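Local coordinates for protein phist (Plasmodium falciparum, PDB 4JLE) that binds the virulence factor PfEMP1 through its PHIST domain, a helical interaction module, and comigrates with it to knobs on the infected erythrocyte surface, at the interface of chains A and B. Numbering follows the deposited sequence. Chains: chain A/B, Phist.

Contact 1: the interface of chains A and B. Residues chain A 138-139, 142-143, 146; chain B 58-59, 62-63, 91.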
loop_
_atom_site.group_PDB
_atom_site.type_symbol
_atom_site.label_atom_id
_atom_site.label_comp_id
_atom_site.label_asym_id
_atom_site.label_seq_id
_atom_site.Cartn_x
_atom_site.Cartn_y
_atom_site.Cartn_z
ATOM N N MET A 138 7.432 -13.852 1.106
ATOM C CA MET A 138 6.223 -13.296 1.733
ATOM C C MET A 138 5.353 -14.417 2.303
ATOM O O MET A 138 4.852 -14.298 3.416
ATOM C CB MET A 138 5.417 -12.469 0.690
ATOM C CG MET A 138 4.195 -11.747 1.242
ATOM S SD MET A 138 3.102 -11.101 -0.062
ATOM C CE MET A 138 1.607 -11.865 0.360
ATOM N N PHE A 139 5.178 -15.497 1.523
ATOM C CA PHE A 139 4.347 -16.641 1.882
ATOM C C PHE A 139 4.879 -17.298 3.145
ATOM O O PHE A 139 4.145 -17.446 4.111
ATOM C CB PHE A 139 4.307 -17.641 0.719
ATOM C CG PHE A 139 3.476 -18.865 0.973
ATOM C CD1 PHE A 139 2.097 -18.768 1.150
ATOM C CD2 PHE A 139 4.068 -20.109 1.045
ATOM C CE1 PHE A 139 1.333 -19.903 1.386
ATOM C CE2 PHE A 139 3.299 -21.246 1.254
ATOM C CZ PHE A 139 1.934 -21.136 1.415
ATOM N N TRP A 142 5.124 -14.600 6.420
ATOM C CA TRP A 142 3.817 -14.295 6.993
ATOM C C TRP A 142 3.110 -15.543 7.524
ATOM O O TRP A 142 2.342 -15.426 8.478
ATOM C CB TRP A 142 2.957 -13.475 6.007
ATOM C CG TRP A 142 3.504 -12.089 5.961
ATOM C CD1 TRP A 142 4.505 -11.627 5.147
ATOM C CD2 TRP A 142 3.323 -11.100 6.974
ATOM N NE1 TRP A 142 4.914 -10.376 5.563
ATOM C CE2 TRP A 142 4.201 -10.029 6.681
ATOM C CE3 TRP A 142 2.501 -11.019 8.111
ATOM C CZ2 TRP A 142 4.246 -8.873 7.455
ATOM C CZ3 TRP A 142 2.555 -9.873 8.889
ATOM C CH2 TRP A 142 3.421 -8.822 8.565
ATOM N N LYS A 143 3.429 -16.733 6.981
ATOM C CA LYS A 143 2.939 -17.988 7.565
ATOM C C LYS A 143 3.528 -18.101 8.983
ATOM O O LYS A 143 2.796 -18.362 9.938
ATOM C CB LYS A 143 3.320 -19.221 6.704
ATOM C CG LYS A 143 2.173 -19.748 5.828
ATOM C CD LYS A 143 2.611 -20.759 4.758
ATOM C CE LYS A 143 3.055 -22.126 5.251
ATOM N NZ LYS A 143 3.707 -22.923 4.166
ATOM N N LEU A 146 2.196 -15.173 11.615
ATOM C CA LEU A 146 0.829 -15.437 12.040
ATOM C C LEU A 146 0.686 -16.780 12.714
ATOM O O LEU A 146 -0.081 -16.879 13.661
ATOM C CB LEU A 146 -0.133 -15.323 10.861
ATOM C CG LEU A 146 -0.325 -13.923 10.291
ATOM C CD1 LEU A 146 -0.858 -13.992 8.881
ATOM C CD2 LEU A 146 -1.221 -13.074 11.178
ATOM N N VAL B 58 -1.437 -15.372 -2.771
ATOM C CA VAL B 58 -0.502 -15.693 -1.683
ATOM C C VAL B 58 -1.179 -15.385 -0.334
ATOM O O VAL B 58 -1.138 -16.230 0.553
ATOM C CB VAL B 58 0.874 -14.991 -1.790
ATOM C CG1 VAL B 58 1.763 -15.322 -0.588
ATOM C CG2 VAL B 58 1.574 -15.336 -3.108
ATOM N N GLU B 59 -1.846 -14.218 -0.199
ATOM C CA GLU B 59 -2.550 -13.845 1.033
ATOM C C GLU B 59 -3.625 -14.848 1.398
ATOM O O GLU B 59 -3.724 -15.219 2.565
ATOM C CB GLU B 59 -3.165 -12.465 0.926
ATOM C CG GLU B 59 -2.156 -11.332 1.003
ATOM C CD GLU B 59 -2.833 -9.982 1.124
ATOM O OE1 GLU B 59 -2.592 -9.278 2.134
ATOM O OE2 GLU B 59 -3.629 -9.643 0.218
ATOM N N ILE B 62 -2.023 -17.956 2.831
ATOM C CA ILE B 62 -1.567 -17.748 4.211
ATOM C C ILE B 62 -2.772 -17.884 5.146
ATOM O O ILE B 62 -2.712 -18.644 6.103
ATOM C CB ILE B 62 -0.841 -16.381 4.386
ATOM C CG1 ILE B 62 0.449 -16.306 3.528
ATOM C CG2 ILE B 62 -0.564 -16.096 5.873
ATOM C CD1 ILE B 62 0.955 -14.889 3.220
ATOM N N PHE B 63 -3.863 -17.177 4.838
ATOM C CA PHE B 63 -5.093 -17.149 5.628
ATOM C C PHE B 63 -5.784 -18.542 5.698
ATOM O O PHE B 63 -6.362 -18.894 6.743
ATOM C CB PHE B 63 -6.045 -16.057 5.093
ATOM C CG PHE B 63 -5.566 -14.613 5.259
ATOM C CD1 PHE B 63 -4.613 -14.277 6.223
ATOM C CD2 PHE B 63 -6.106 -13.589 4.486
ATOM C CE1 PHE B 63 -4.168 -12.954 6.371
ATOM C CE2 PHE B 63 -5.676 -12.263 4.649
ATOM C CZ PHE B 63 -4.708 -11.957 5.591
ATOM N N MET B 91 1.605 -6.602 4.727
ATOM C CA MET B 91 1.986 -7.250 3.455
ATOM C C MET B 91 1.896 -6.263 2.284
ATOM O O MET B 91 2.831 -6.216 1.475
ATOM C CB MET B 91 1.158 -8.510 3.203
ATOM C CG MET B 91 1.490 -9.600 4.193
ATOM S SD MET B 91 0.721 -11.198 3.892
ATOM C CE MET B 91 -0.900 -10.967 4.525
#
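A:Trp142 and B:Met91 lie alongside each other and point in opposite directions, with the methionine chain drawn over one face of the indole. The evidence for a CH-pi contact is that B:Met91 CG lies over the five-membered ring of A:Trp142, 3.5 Å from its centroid. The thioether sulphur follows: B:Met91 SD lies 3.6 Å from A:Trp142 CG. In A:Trp142, chi1 of -73° places the indole, with CG anti to the carbonyl carbon, and chi2 of 87° turns its face to B:Met91.

A:Met138 reaches the same sulphur from across, its side chain running at about a right angle to that of B:Met91. The bend at its last torsion directs the terminal methyl, and A:Met138 CE also packs 3.6 Å from B:Val58 CG1.

B:Ile62 is wedged among residues of the chain A helix 117-165, including A:Phe139, A:Trp142 and A:Leu146, and its branches divide the work. B:Ile62 CD1 meets A:Trp142 CB at 3.7 Å, and its CG1 lies beside CD1 of A:Phe139. B:Ile62 CG2 touches A:Leu146 CD1 at 3.7 Å, those two side chains being nearly perpendicular. No nitrogen or oxygen approaches its opposite number closely enough for a bond, so this patch is apolar, like a bundle core, and probably helps join the two copies. On chain A itself, the methylene CD of A:Lys143 sits 3.4 Å above the ring plane of A:Phe139, toward the rim.

Contact 2: the interface of chains A and B. Residues chain A 95-96, 99-100, 103; chain B 93, 96, 100, 131.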
loop_
_atom_site.group_PDB
_atom_site.type_symbol
_atom_site.label_atom_id
_atom_site.label_comp_id
_atom_site.label_asym_id
_atom_site.label_seq_id
_atom_site.Cartn_x
_atom_site.Cartn_y
_atom_site.Cartn_z
ATOM N N ALA A 95 -2.924 5.809 2.101
ATOM C CA ALA A 95 -1.720 6.623 1.856
ATOM C C ALA A 95 -0.669 5.854 1.046
ATOM O O ALA A 95 0.007 6.458 0.203
ATOM C CB ALA A 95 -1.127 7.119 3.157
ATOM N N LEU A 96 -0.550 4.524 1.269
ATOM C CA LEU A 96 0.412 3.687 0.520
ATOM C C LEU A 96 -0.053 3.544 -0.909
ATOM O O LEU A 96 0.756 3.677 -1.822
ATOM C CB LEU A 96 0.652 2.302 1.177
ATOM C CG LEU A 96 1.305 2.357 2.590
ATOM C CD1 LEU A 96 1.676 0.996 3.115
ATOM C CD2 LEU A 96 2.465 3.363 2.677
ATOM N N GLU A 99 0.735 6.838 -2.671
ATOM C CA GLU A 99 2.146 6.918 -2.998
ATOM C C GLU A 99 2.478 6.029 -4.201
ATOM O O GLU A 99 3.221 6.479 -5.071
ATOM C CB GLU A 99 3.004 6.534 -1.792
ATOM C CG GLU A 99 4.469 6.900 -1.995
ATOM C CD GLU A 99 5.453 6.184 -1.095
ATOM O OE1 GLU A 99 5.060 5.781 0.025
ATOM O OE2 GLU A 99 6.628 6.048 -1.501
ATOM N N LYS A 100 1.906 4.794 -4.253
ATOM C CA LYS A 100 2.068 3.817 -5.334
ATOM C C LYS A 100 1.609 4.427 -6.667
ATOM O O LYS A 100 2.340 4.345 -7.646
ATOM C CB LYS A 100 1.296 2.527 -5.028
ATOM C CG LYS A 100 1.262 1.513 -6.185
ATOM C CD LYS A 100 0.451 0.260 -5.808
ATOM C CE LYS A 100 -0.032 -0.499 -7.022
ATOM N NZ LYS A 100 0.089 -1.966 -6.827
ATOM N N LEU A 103 4.081 7.211 -7.625
ATOM C CA LEU A 103 5.374 6.678 -8.056
ATOM C C LEU A 103 5.252 6.192 -9.502
ATOM O O LEU A 103 6.147 6.421 -10.318
ATOM C CB LEU A 103 5.824 5.541 -7.139
ATOM C CG LEU A 103 6.444 5.910 -5.779
ATOM C CD1 LEU A 103 6.425 4.711 -4.871
ATOM C CD2 LEU A 103 7.881 6.377 -5.928
ATOM N N GLY B 93 2.272 -3.041 2.576
ATOM C CA GLY B 93 3.413 -2.181 2.868
ATOM C C GLY B 93 4.724 -2.687 2.286
ATOM O O GLY B 93 5.495 -1.923 1.698
ATOM N N LEU B 96 4.593 -2.497 -1.612
ATOM C CA LEU B 96 4.806 -1.130 -2.110
ATOM C C LEU B 96 6.273 -0.834 -2.134
ATOM O O LEU B 96 6.755 -0.291 -3.129
ATOM C CB LEU B 96 4.056 -0.041 -1.294
ATOM C CG LEU B 96 4.616 1.429 -1.406
ATOM C CD1 LEU B 96 4.230 2.065 -2.725
ATOM C CD2 LEU B 96 4.125 2.335 -0.276
ATOM N N LYS B 100 8.403 0.053 -5.443
ATOM C CA LYS B 100 9.164 1.302 -5.431
ATOM C C LYS B 100 10.595 1.061 -5.916
ATOM O O LYS B 100 11.066 1.775 -6.813
ATOM C CB LYS B 100 9.156 1.942 -4.020
ATOM C CG LYS B 100 10.028 3.193 -3.904
ATOM C CD LYS B 100 9.929 3.855 -2.547
ATOM C CE LYS B 100 10.872 5.037 -2.498
ATOM N NZ LYS B 100 11.304 5.365 -1.118
ATOM N N TRP B 131 -0.862 15.348 -3.132
ATOM C CA TRP B 131 -0.754 15.021 -1.719
ATOM C C TRP B 131 -1.568 15.976 -0.835
ATOM O O TRP B 131 -2.112 15.541 0.178
ATOM C CB TRP B 131 0.690 15.014 -1.274
ATOM C CG TRP B 131 1.370 13.702 -1.481
ATOM C CD1 TRP B 131 2.519 13.481 -2.189
ATOM C CD2 TRP B 131 1.001 12.438 -0.899
ATOM N NE1 TRP B 131 2.927 12.189 -2.023
ATOM C CE2 TRP B 131 1.985 11.506 -1.285
ATOM C CE3 TRP B 131 -0.085 11.995 -0.104
ATOM C CZ2 TRP B 131 1.942 10.163 -0.864
ATOM C CZ3 TRP B 131 -0.126 10.675 0.317
ATOM C CH2 TRP B 131 0.871 9.773 -0.058
#
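A:Leu96 and B:Leu96, the same residue of the two copies, meet through their methyl tips where the two helices 77-110 pass each other. The tight part is here: A:Leu96 CD2 stands 3.5 Å from B:Leu96 CD2, and the other methyl, A:Leu96 CD1, rests 3.6 Å from B:Gly93 CA, where no side chain intervenes. The two leucines do not mirror each other. B:Leu96 has CG anti to its backbone N (chi1 159°), whereas A:Leu96 has CG anti to the carbonyl carbon (chi1 -64°), a local departure from two-fold symmetry. B:Leu96 thereby spreads its branches, CD1 against A:Lys100 CB at 3.8 Å and CD2 near A:Glu99 OE1 (3.6 Å), the leucine and glutamate side chains crossing at about a right angle. On the other flank the benzo rim of B:Trp131 makes a second close-packed patch on the chain A backbone, its CH2 3.4 Å from A:Ala95 O and its CZ2 against A:Glu99 CA.

Elsewhere the contact slackens. A:Leu103 CD1 keeps 4.0 Å from B:Lys100 CB, and the carboxylate OE2 of A:Glu99 is 4.7 Å from the side-chain amino nitrogen NZ of B:Lys100; any attraction there would be long-range, without a direct salt bridge. The site joins the two central helices and probably helps hold the two-chain assembly of the crystal together.

Contact 3: the interface of chains A and B. Residues chain A 27-28, 30, 32-35, 39; chain B 115, 117.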
loop_
_atom_site.group_PDB
_atom_site.type_symbol
_atom_site.label_atom_id
_atom_site.label_comp_id
_atom_site.label_asym_id
_atom_site.label_seq_id
_atom_site.Cartn_x
_atom_site.Cartn_y
_atom_site.Cartn_z
ATOM N N MET A 27 18.552 22.596 -4.800
ATOM C CA MET A 27 18.619 21.583 -5.857
ATOM C C MET A 27 17.500 21.755 -6.882
ATOM O O MET A 27 17.784 21.736 -8.068
ATOM C CB MET A 27 18.550 20.172 -5.277
ATOM C CG MET A 27 19.847 19.671 -4.752
ATOM S SD MET A 27 19.568 18.047 -4.039
ATOM C CE MET A 27 21.106 17.333 -4.290
ATOM N N ILE A 28 16.241 21.910 -6.449
ATOM C CA ILE A 28 15.101 22.072 -7.358
ATOM C C ILE A 28 15.239 23.401 -8.147
ATOM O O ILE A 28 15.019 23.424 -9.362
ATOM C CB ILE A 28 13.749 21.974 -6.578
ATOM C CG1 ILE A 28 13.582 20.581 -5.912
ATOM C CG2 ILE A 28 12.533 22.305 -7.474
ATOM C CD1 ILE A 28 12.625 20.539 -4.672
ATOM N N SER A 30 17.944 24.975 -8.940
ATOM C CA SER A 30 19.253 25.062 -9.604
ATOM C C SER A 30 19.101 25.545 -11.040
ATOM O O SER A 30 18.127 25.193 -11.716
ATOM C CB SER A 30 19.970 23.716 -9.579
ATOM O OG SER A 30 21.176 23.736 -10.324
ATOM N N ASN A 32 21.074 24.728 -13.457
ATOM C CA ASN A 32 21.453 23.576 -14.290
ATOM C C ASN A 32 20.263 23.056 -15.105
ATOM O O ASN A 32 19.183 22.840 -14.558
ATOM C CB ASN A 32 22.034 22.460 -13.428
ATOM C CG ASN A 32 23.344 22.829 -12.778
ATOM O OD1 ASN A 32 23.567 23.971 -12.353
ATOM N ND2 ASN A 32 24.248 21.865 -12.696
ATOM N N GLU A 33 20.458 22.915 -16.417
ATOM C CA GLU A 33 19.431 22.497 -17.370
ATOM C C GLU A 33 18.918 21.077 -17.132
ATOM O O GLU A 33 17.753 20.777 -17.423
ATOM C CB GLU A 33 19.978 22.585 -18.788
ATOM C CG GLU A 33 19.036 23.301 -19.720
ATOM C CD GLU A 33 19.717 23.734 -21.001
ATOM O OE1 GLU A 33 19.612 22.992 -22.002
ATOM O OE2 GLU A 33 20.346 24.820 -21.010
ATOM N N PHE A 34 19.801 20.195 -16.675
ATOM C CA PHE A 34 19.459 18.803 -16.452
ATOM C C PHE A 34 19.680 18.445 -15.009
ATOM O O PHE A 34 20.440 19.135 -14.306
ATOM C CB PHE A 34 20.287 17.887 -17.362
ATOM C CG PHE A 34 20.232 18.231 -18.828
ATOM C CD1 PHE A 34 19.240 17.701 -19.643
ATOM C CD2 PHE A 34 21.180 19.077 -19.399
ATOM C CE1 PHE A 34 19.200 18.012 -21.006
ATOM C CE2 PHE A 34 21.125 19.405 -20.752
ATOM C CZ PHE A 34 20.143 18.864 -21.548
ATOM N N ILE A 35 19.051 17.326 -14.583
ATOM C CA ILE A 35 19.198 16.805 -13.228
ATOM C C ILE A 35 19.615 15.314 -13.299
ATOM O O ILE A 35 19.048 14.551 -14.079
ATOM C CB ILE A 35 17.908 17.080 -12.352
ATOM C CG1 ILE A 35 18.094 16.707 -10.878
ATOM C CG2 ILE A 35 16.636 16.483 -12.925
ATOM C CD1 ILE A 35 17.284 17.533 -9.856
ATOM N N ASP A 39 20.634 13.530 -7.321
ATOM C CA ASP A 39 19.750 14.627 -6.932
ATOM C C ASP A 39 18.264 14.185 -6.975
ATOM O O ASP A 39 17.535 14.411 -6.002
ATOM C CB ASP A 39 19.974 15.854 -7.844
ATOM C CG ASP A 39 21.313 16.571 -7.721
ATOM O OD1 ASP A 39 22.245 16.002 -7.100
ATOM O OD2 ASP A 39 21.429 17.707 -8.249
ATOM N N CYS B 115 17.801 14.069 -17.160
ATOM C CA CYS B 115 16.427 14.444 -17.460
ATOM C C CYS B 115 16.291 15.946 -17.360
ATOM O O CYS B 115 16.930 16.585 -16.502
ATOM C CB CYS B 115 15.452 13.727 -16.531
ATOM S SG CYS B 115 13.728 14.321 -16.611
ATOM N N ARG B 117 15.266 19.303 -16.259
ATOM C CA ARG B 117 14.864 19.794 -14.942
ATOM C C ARG B 117 13.411 20.338 -14.941
ATOM O O ARG B 117 12.709 20.130 -13.958
ATOM C CB ARG B 117 15.843 20.869 -14.441
ATOM C CG ARG B 117 15.775 21.101 -12.935
ATOM C CD ARG B 117 16.861 22.029 -12.433
ATOM N NE ARG B 117 18.180 21.400 -12.512
ATOM C CZ ARG B 117 18.800 20.812 -11.492
ATOM N NH1 ARG B 117 18.236 20.777 -10.290
ATOM N NH2 ARG B 117 19.994 20.260 -11.664
#
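A:Ile35 and B:Cys115 form an antiparallel beta bridge between the short strands 34-35 and 115-116, with A:Ile35 N donating to B:Cys115 O at 3.0 Å and a weak return bond of 3.4 Å from B:Cys115 N to A:Ile35 O. Two residues on, B:Arg117 N donates almost straight (172° at the hydrogen) to A:Glu33 O.

The side chain of B:Arg117 then plunges into the bend of chain A that runs from the end of helix 21-28 to strand 34-35, hiding 130 Å² of its surface. CG is anti to the backbone N and the chain turns at chi3 (-69°), bringing the guanidinium back toward main-chain carbonyls. B:Arg117 NE donates to A:Asn32 O at 2.7 Å and B:Arg117 NH2 to A:Phe34 O at 2.9 Å; both acceptors are tilted out of the guanidinium plane, and NH2 stands above the carbonyl plane of A:Phe34. The flat group is also sandwiched: A:Ile35 CB is centred 3.8 Å above one face of the B:Arg117 guanidinium, and A:Ser30 CB lies against the opposite one, toward the rim. These bonds and faces together fix its rotation.

A:Asp39 OD2 stays 4.5 Å from B:Arg117 NH2, which may add some electrostatic stabilisation without contact. On chain A, A:Asn32 N donates to A:Ser30 OG, which may help brace the bend. In this assembly the site fastens the N-terminal segment of one copy to the start of helix 117-163 of the other, probably stabilising the dimer if it forms in solution.

Contact 4: the interface of chains A and B. Residues chain A 115, 119-120, 123, 126; chain B 105-106, 109-110.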
loop_
_atom_site.group_PDB
_atom_site.type_symbol
_atom_site.label_atom_id
_atom_site.label_comp_id
_atom_site.label_asym_id
_atom_site.label_seq_id
_atom_site.Cartn_x
_atom_site.Cartn_y
_atom_site.Cartn_z
ATOM N N CYS A 115 12.880 2.957 -26.474
ATOM C CA CYS A 115 13.876 2.171 -25.774
ATOM C C CYS A 115 14.254 0.960 -26.621
ATOM O O CYS A 115 13.418 0.423 -27.349
ATOM C CB CYS A 115 13.362 1.758 -24.394
ATOM S SG CYS A 115 14.553 0.810 -23.422
ATOM N N LYS A 119 16.994 -4.407 -24.032
ATOM C CA LYS A 119 17.145 -3.804 -22.718
ATOM C C LYS A 119 15.810 -3.850 -21.936
ATOM O O LYS A 119 15.809 -4.120 -20.739
ATOM C CB LYS A 119 17.615 -2.347 -22.891
ATOM C CG LYS A 119 17.976 -1.618 -21.596
ATOM C CD LYS A 119 17.924 -0.098 -21.799
ATOM C CE LYS A 119 19.244 0.562 -22.151
ATOM N NZ LYS A 119 19.163 2.049 -22.047
ATOM N N PHE A 120 14.683 -3.532 -22.608
ATOM C CA PHE A 120 13.356 -3.563 -22.001
ATOM C C PHE A 120 13.028 -4.993 -21.532
ATOM O O PHE A 120 12.544 -5.160 -20.425
ATOM C CB PHE A 120 12.292 -3.051 -22.982
ATOM C CG PHE A 120 10.896 -3.158 -22.425
ATOM C CD1 PHE A 120 10.438 -2.248 -21.474
ATOM C CD2 PHE A 120 10.051 -4.186 -22.820
ATOM C CE1 PHE A 120 9.155 -2.371 -20.923
ATOM C CE2 PHE A 120 8.767 -4.300 -22.284
ATOM C CZ PHE A 120 8.322 -3.386 -21.347
ATOM N N VAL A 123 15.114 -5.881 -18.382
ATOM C CA VAL A 123 14.533 -5.226 -17.207
ATOM C C VAL A 123 13.287 -6.007 -16.764
ATOM O O VAL A 123 13.138 -6.297 -15.586
ATOM C CB VAL A 123 14.204 -3.734 -17.503
ATOM C CG1 VAL A 123 13.311 -3.110 -16.430
ATOM C CG2 VAL A 123 15.471 -2.927 -17.667
ATOM N N TYR A 126 14.042 -9.329 -15.102
ATOM C CA TYR A 126 14.512 -9.062 -13.742
ATOM C C TYR A 126 13.331 -8.769 -12.797
ATOM O O TYR A 126 13.279 -9.315 -11.705
ATOM C CB TYR A 126 15.516 -7.887 -13.741
ATOM C CG TYR A 126 15.987 -7.460 -12.357
ATOM C CD1 TYR A 126 17.063 -8.088 -11.737
ATOM C CD2 TYR A 126 15.381 -6.401 -11.688
ATOM C CE1 TYR A 126 17.502 -7.697 -10.475
ATOM C CE2 TYR A 126 15.826 -5.988 -10.432
ATOM C CZ TYR A 126 16.891 -6.636 -9.832
ATOM O OH TYR A 126 17.317 -6.234 -8.587
ATOM N N TYR B 105 14.488 0.912 -10.372
ATOM C CA TYR B 105 15.387 0.071 -11.161
ATOM C C TYR B 105 15.078 0.231 -12.659
ATOM O O TYR B 105 15.990 0.462 -13.456
ATOM C CB TYR B 105 15.273 -1.425 -10.750
ATOM C CG TYR B 105 16.160 -2.320 -11.594
ATOM C CD1 TYR B 105 17.506 -2.499 -11.279
ATOM C CD2 TYR B 105 15.679 -2.923 -12.755
ATOM C CE1 TYR B 105 18.341 -3.281 -12.079
ATOM C CE2 TYR B 105 16.511 -3.700 -13.566
ATOM C CZ TYR B 105 17.838 -3.889 -13.211
ATOM O OH TYR B 105 18.676 -4.669 -13.973
ATOM N N ALA B 106 13.791 0.088 -13.027
ATOM C CA ALA B 106 13.318 0.182 -14.402
ATOM C C ALA B 106 13.522 1.582 -14.948
ATOM O O ALA B 106 13.928 1.707 -16.094
ATOM C CB ALA B 106 11.849 -0.217 -14.503
ATOM N N SER B 109 17.334 2.014 -15.651
ATOM C CA SER B 109 17.830 1.082 -16.671
ATOM C C SER B 109 17.368 1.430 -18.080
ATOM O O SER B 109 18.063 1.114 -19.040
ATOM C CB SER B 109 17.395 -0.349 -16.358
ATOM O OG SER B 109 17.784 -0.767 -15.064
ATOM N N LEU B 110 16.188 2.032 -18.216
ATOM C CA LEU B 110 15.575 2.287 -19.522
ATOM C C LEU B 110 15.792 3.698 -20.044
ATOM O O LEU B 110 15.388 4.012 -21.162
ATOM C CB LEU B 110 14.047 1.985 -19.450
ATOM C CG LEU B 110 13.628 0.531 -19.131
ATOM C CD1 LEU B 110 12.170 0.453 -18.905
ATOM C CD2 LEU B 110 13.998 -0.436 -20.229
#
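A:Tyr126 and B:Tyr105 both hold CG anti to the backbone N (chi1 176° and 178°), which extends each phenol away from its helix and toward the partner chain of this PHIST (PRESAN family) helical bundle. There the rings stack, with centroids 4.2 Å apart and planes 25° from parallel. The overlap is uneven: A:Tyr126 CE2 lies over the centre of the B:Tyr105 ring, whereas B:Tyr105 CZ falls toward the rim of the A:Tyr126 ring. The nearest carbons of the pair are A:Tyr126 CD2 and B:Tyr105 CE2, 3.5 Å apart.

The other face of B:Tyr105 carries the hydroxyl of B:Ser109, offset toward the rim. B:Ser109 OG donates to B:Tyr105 O at 2.7 Å from above the carbonyl plane, one helical turn back, so the polar atom is satisfied within its own helix. B:Ser109 CB is left to face A:Val123 CG2 at 3.5 Å.

A:Val123 sets its branches on different partners: A:Val123 CG1 packs on B:Ala106 CB at 3.8 Å, while CG2 also approaches B:Leu110 CD2. Two further groups of chain A meet this same methyl, B:Leu110 CD2 touching the thiol sulphur A:Cys115 SG at 3.5 Å and the backbone A:Phe120 CA at 3.7 Å. At the polar margin A:Lys119 bends at its third torsion and brings its side-chain amino nitrogen NZ near B:Ser109 O, close to the C-terminal end of helix 77-110; the hydrogen bond there is weak and doubtful.

The chain A helix 117-165 carries both contact 1 and contact 4, whose C-alpha centres lie about 30 Å apart, and along it the partner's helix 77-110 is met at each. Contact 2 sits about 21 Å from both, where the two copies of helix 77-110 meet. Contact 3 is about 42 Å from contact 1 and 23 Å from contact 4; residue 115 serves in contacts 3 and 4, from opposite chains. With each copy's last helix lying against the other's earlier helices, the arrangement resembles an exchange of helices between bundles, although the structure alone does not show that this dimer forms in the parasite.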